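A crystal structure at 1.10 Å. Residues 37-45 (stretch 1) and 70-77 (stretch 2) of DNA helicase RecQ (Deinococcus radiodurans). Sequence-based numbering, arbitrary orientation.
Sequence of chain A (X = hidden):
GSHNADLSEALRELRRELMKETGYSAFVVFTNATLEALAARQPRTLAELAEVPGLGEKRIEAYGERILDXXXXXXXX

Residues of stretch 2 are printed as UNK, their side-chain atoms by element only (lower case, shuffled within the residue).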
# COMPACT_ATOMS: atom_id res chain seq x y z
N ALA A 37 5.59 6.51 0.94
CA ALA A 37 6.07 6.41 -0.43
C ALA A 37 4.95 5.97 -1.38
O ALA A 37 4.86 6.47 -2.50
CB ALA A 37 7.27 5.47 -0.50
N LEU A 38 4.11 5.04 -0.94
CA LEU A 38 2.96 4.62 -1.74
C LEU A 38 2.01 5.77 -2.00
O LEU A 38 1.54 5.97 -3.12
CB LEU A 38 2.23 3.46 -1.07
CG LEU A 38 2.97 2.12 -1.04
CD1 LEU A 38 2.30 1.14 -0.09
CD2 LEU A 38 3.08 1.52 -2.46
N ALA A 39 1.73 6.55 -0.96
CA ALA A 39 0.82 7.68 -1.09
C ALA A 39 1.39 8.77 -1.99
O ALA A 39 0.66 9.38 -2.76
CB ALA A 39 0.45 8.24 0.28
N ALA A 40 2.70 9.01 -1.89
CA ALA A 40 3.35 10.05 -2.67
C ALA A 40 3.51 9.64 -4.12
O ALA A 40 3.26 10.43 -5.03
CB ALA A 40 4.72 10.38 -2.06
N ARG A 41 3.94 8.40 -4.35
CA ARG A 41 4.26 7.94 -5.70
C ARG A 41 3.03 7.46 -6.47
O ARG A 41 3.04 7.43 -7.70
CB ARG A 41 5.30 6.83 -5.66
CG ARG A 41 6.67 7.29 -5.09
CD ARG A 41 7.63 6.13 -4.94
NE ARG A 41 7.99 5.61 -6.26
CZ ARG A 41 8.98 6.07 -7.02
NH1 ARG A 41 9.76 7.05 -6.60
NH2 ARG A 41 9.19 5.54 -8.21
N GLN A 42 1.97 7.09 -5.76
CA GLN A 42 0.73 6.62 -6.38
C GLN A 42 1.00 5.59 -7.49
O GLN A 42 0.52 5.75 -8.61
CB GLN A 42 -0.04 7.81 -7.00
CG GLN A 42 -0.58 8.91 -6.08
CD GLN A 42 -1.41 9.98 -6.89
OE1 GLN A 42 -1.75 9.76 -8.06
NE2 GLN A 42 -1.73 11.09 -6.25
N PRO A 43 1.70 4.50 -7.18
CA PRO A 43 1.90 3.49 -8.22
C PRO A 43 0.58 2.94 -8.72
O PRO A 43 -0.37 2.77 -7.94
CB PRO A 43 2.69 2.41 -7.49
CG PRO A 43 2.34 2.59 -6.06
CD PRO A 43 2.25 4.06 -5.88
N ARG A 44 0.54 2.67 -10.03
CA ARG A 44 -0.69 2.21 -10.71
C ARG A 44 -0.47 0.87 -11.38
O ARG A 44 -1.40 0.31 -11.98
CB ARG A 44 -1.14 3.22 -11.78
CG ARG A 44 -1.15 4.67 -11.34
CD ARG A 44 -2.12 4.92 -10.17
NE ARG A 44 -3.52 4.65 -10.49
CZ ARG A 44 -4.28 5.43 -11.25
NH1 ARG A 44 -3.78 6.55 -11.78
NH2 ARG A 44 -5.54 5.11 -11.48
N THR A 45 0.76 0.38 -11.32
CA THR A 45 1.16 -0.86 -12.01
C THR A 45 2.14 -1.62 -11.14
O THR A 45 2.74 -1.06 -10.22
CB THR A 45 1.90 -0.57 -13.34
OG1 THR A 45 3.14 0.10 -13.05
CG2 THR A 45 1.07 0.28 -14.27
N UNK A 70 -6.46 -0.23 -3.55
CA UNK A 70 -6.70 0.83 -2.57
C UNK A 70 -6.43 2.22 -3.19
O UNK A 70 -7.25 3.14 -3.06
c UNK A 70 -5.84 0.63 -1.33
N UNK A 71 -5.30 2.35 -3.87
CA UNK A 71 -4.96 3.60 -4.53
C UNK A 71 -6.01 3.97 -5.58
O UNK A 71 -6.47 5.11 -5.63
c UNK A 71 -3.54 3.49 -5.13
c UNK A 71 -1.13 2.97 -4.43
c UNK A 71 -3.25 4.65 -6.09
c UNK A 71 -2.50 3.44 -4.00
N UNK A 72 -6.40 3.01 -6.42
CA UNK A 72 -7.39 3.27 -7.45
C UNK A 72 -8.74 3.64 -6.91
O UNK A 72 -9.44 4.48 -7.47
c UNK A 72 -7.50 2.08 -8.39
o UNK A 72 -5.74 2.97 -9.69
n UNK A 72 -5.94 0.76 -9.65
c UNK A 72 -6.31 1.97 -9.30
N UNK A 73 -9.12 3.03 -5.79
CA UNK A 73 -10.40 3.34 -5.18
C UNK A 73 -10.45 4.81 -4.76
O UNK A 73 -11.47 5.49 -4.94
c UNK A 73 -10.69 2.39 -4.00
o UNK A 73 -10.79 1.04 -4.49
c UNK A 73 -12.01 2.74 -3.32
N UNK A 74 -9.35 5.30 -4.20
CA UNK A 74 -9.25 6.71 -3.84
C UNK A 74 -9.19 7.62 -5.07
O UNK A 74 -9.90 8.62 -5.13
c UNK A 74 -8.04 6.95 -2.92
c UNK A 74 -7.82 8.46 -2.69
c UNK A 74 -8.22 6.20 -1.61
N UNK A 75 -8.34 7.29 -6.03
CA UNK A 75 -8.15 8.18 -7.18
C UNK A 75 -9.39 8.27 -8.06
O UNK A 75 -9.68 9.33 -8.60
c UNK A 75 -5.59 7.87 -7.35
c UNK A 75 -5.28 9.29 -6.94
c UNK A 75 -4.52 7.33 -8.27
c UNK A 75 -6.96 7.76 -8.01
N UNK A 76 -10.09 7.15 -8.23
CA UNK A 76 -11.23 7.08 -9.13
C UNK A 76 -12.57 7.28 -8.45
O UNK A 76 -13.51 7.77 -9.09
o UNK A 76 -9.83 4.47 -11.31
o UNK A 76 -9.57 6.68 -11.30
c UNK A 76 -10.13 5.62 -10.91
c UNK A 76 -11.25 5.74 -9.89
N UNK A 77 -12.71 6.86 -7.20
CA UNK A 77 -14.01 6.92 -6.51
C UNK A 77 -15.02 5.92 -7.03
O UNK A 77 -16.24 6.08 -6.84
O HOH W 1 -4.14 0.61 -12.09

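Position 70 has one side-chain carbon and nothing beyond it. It lies out of reach of stretch 1. A lone CB means alanine, Ala70.

Position 71 has four carbons. The chain forks at the first, and one arm is two carbons long. Its CA-to-CB bond points toward stretch 1, and the carbons lie against Leu38, Gln42, Pro43 and Arg44. A fork at CB with unequal arms is isoleucine, Ile71. CD1, the end of the long arm, is 3.8 Å from Pro43 CD and 3.6 Å from Pro43 O. CG2, the short arm, is 4.2 Å from Arg44 CD.

Position 72 has two carbons, the second carrying one oxygen and one nitrogen. Its oxygen lies at the edge of the Arg44 guanidinium, and its nitrogen reaches a water. This is a short amide, so the residue is asparagine, Asn72. The bond to CB runs sideways, but the end of the side chain comes nearer to Arg44. OD1 accepts two hydrogen bonds, from Arg44 NE at 2.9 Å and from Arg44 NH2 at 2.8 Å. ND2 donates to water 1 at 3.0 Å, and the same water donates to Arg44 O at 2.8 Å.

Position 73 has one carbon carrying an oxygen and a second carbon. It makes no contact with stretch 1. A hydroxyl and a methyl on CB identify threonine, Thr73.

Position 74 has three carbons, two of them attached to the first. It does not touch stretch 1. This is valine, Val74.

Position 75 has four carbons, with the fork at the second. Its CA-to-CB bond points toward stretch 1, where the side chain meets Gln42 and Arg44. The later fork gives leucine, Leu75. CD1 is 3.7 Å from Gln42 OE1 and 3.5 Å from Arg44 CZ, over one face of the guanidinium.

Position 76 has two carbons, the second carrying two oxygens. They come near the Arg44 guanidinium. This short carboxylate is aspartate, Asp76. OD1 is 4.3 Å from Arg44 NH2, too far for a salt bridge, though the opposite charges are near each other.

Position 77 has no side-chain atoms and does not touch stretch 1. It is glycine, Gly77. Its positive phi also favours glycine.

The contact packs the helix of stretch 2 against the segment that follows the helix of stretch 1. Gln42 leaves that helix with positive phi, and Pro43 and Arg44 follow. Ile71 and Leu75 are one helical turn apart and supply the apolar surface. Arg44 bridges the two kinds of contact: its guanidinium meets Asn72 OD1 at the edge, while Leu75 covers one face. The water adds a link from the Arg44 backbone to the Asn72 amide.

Stretch 2 70-77: AINTVLDG
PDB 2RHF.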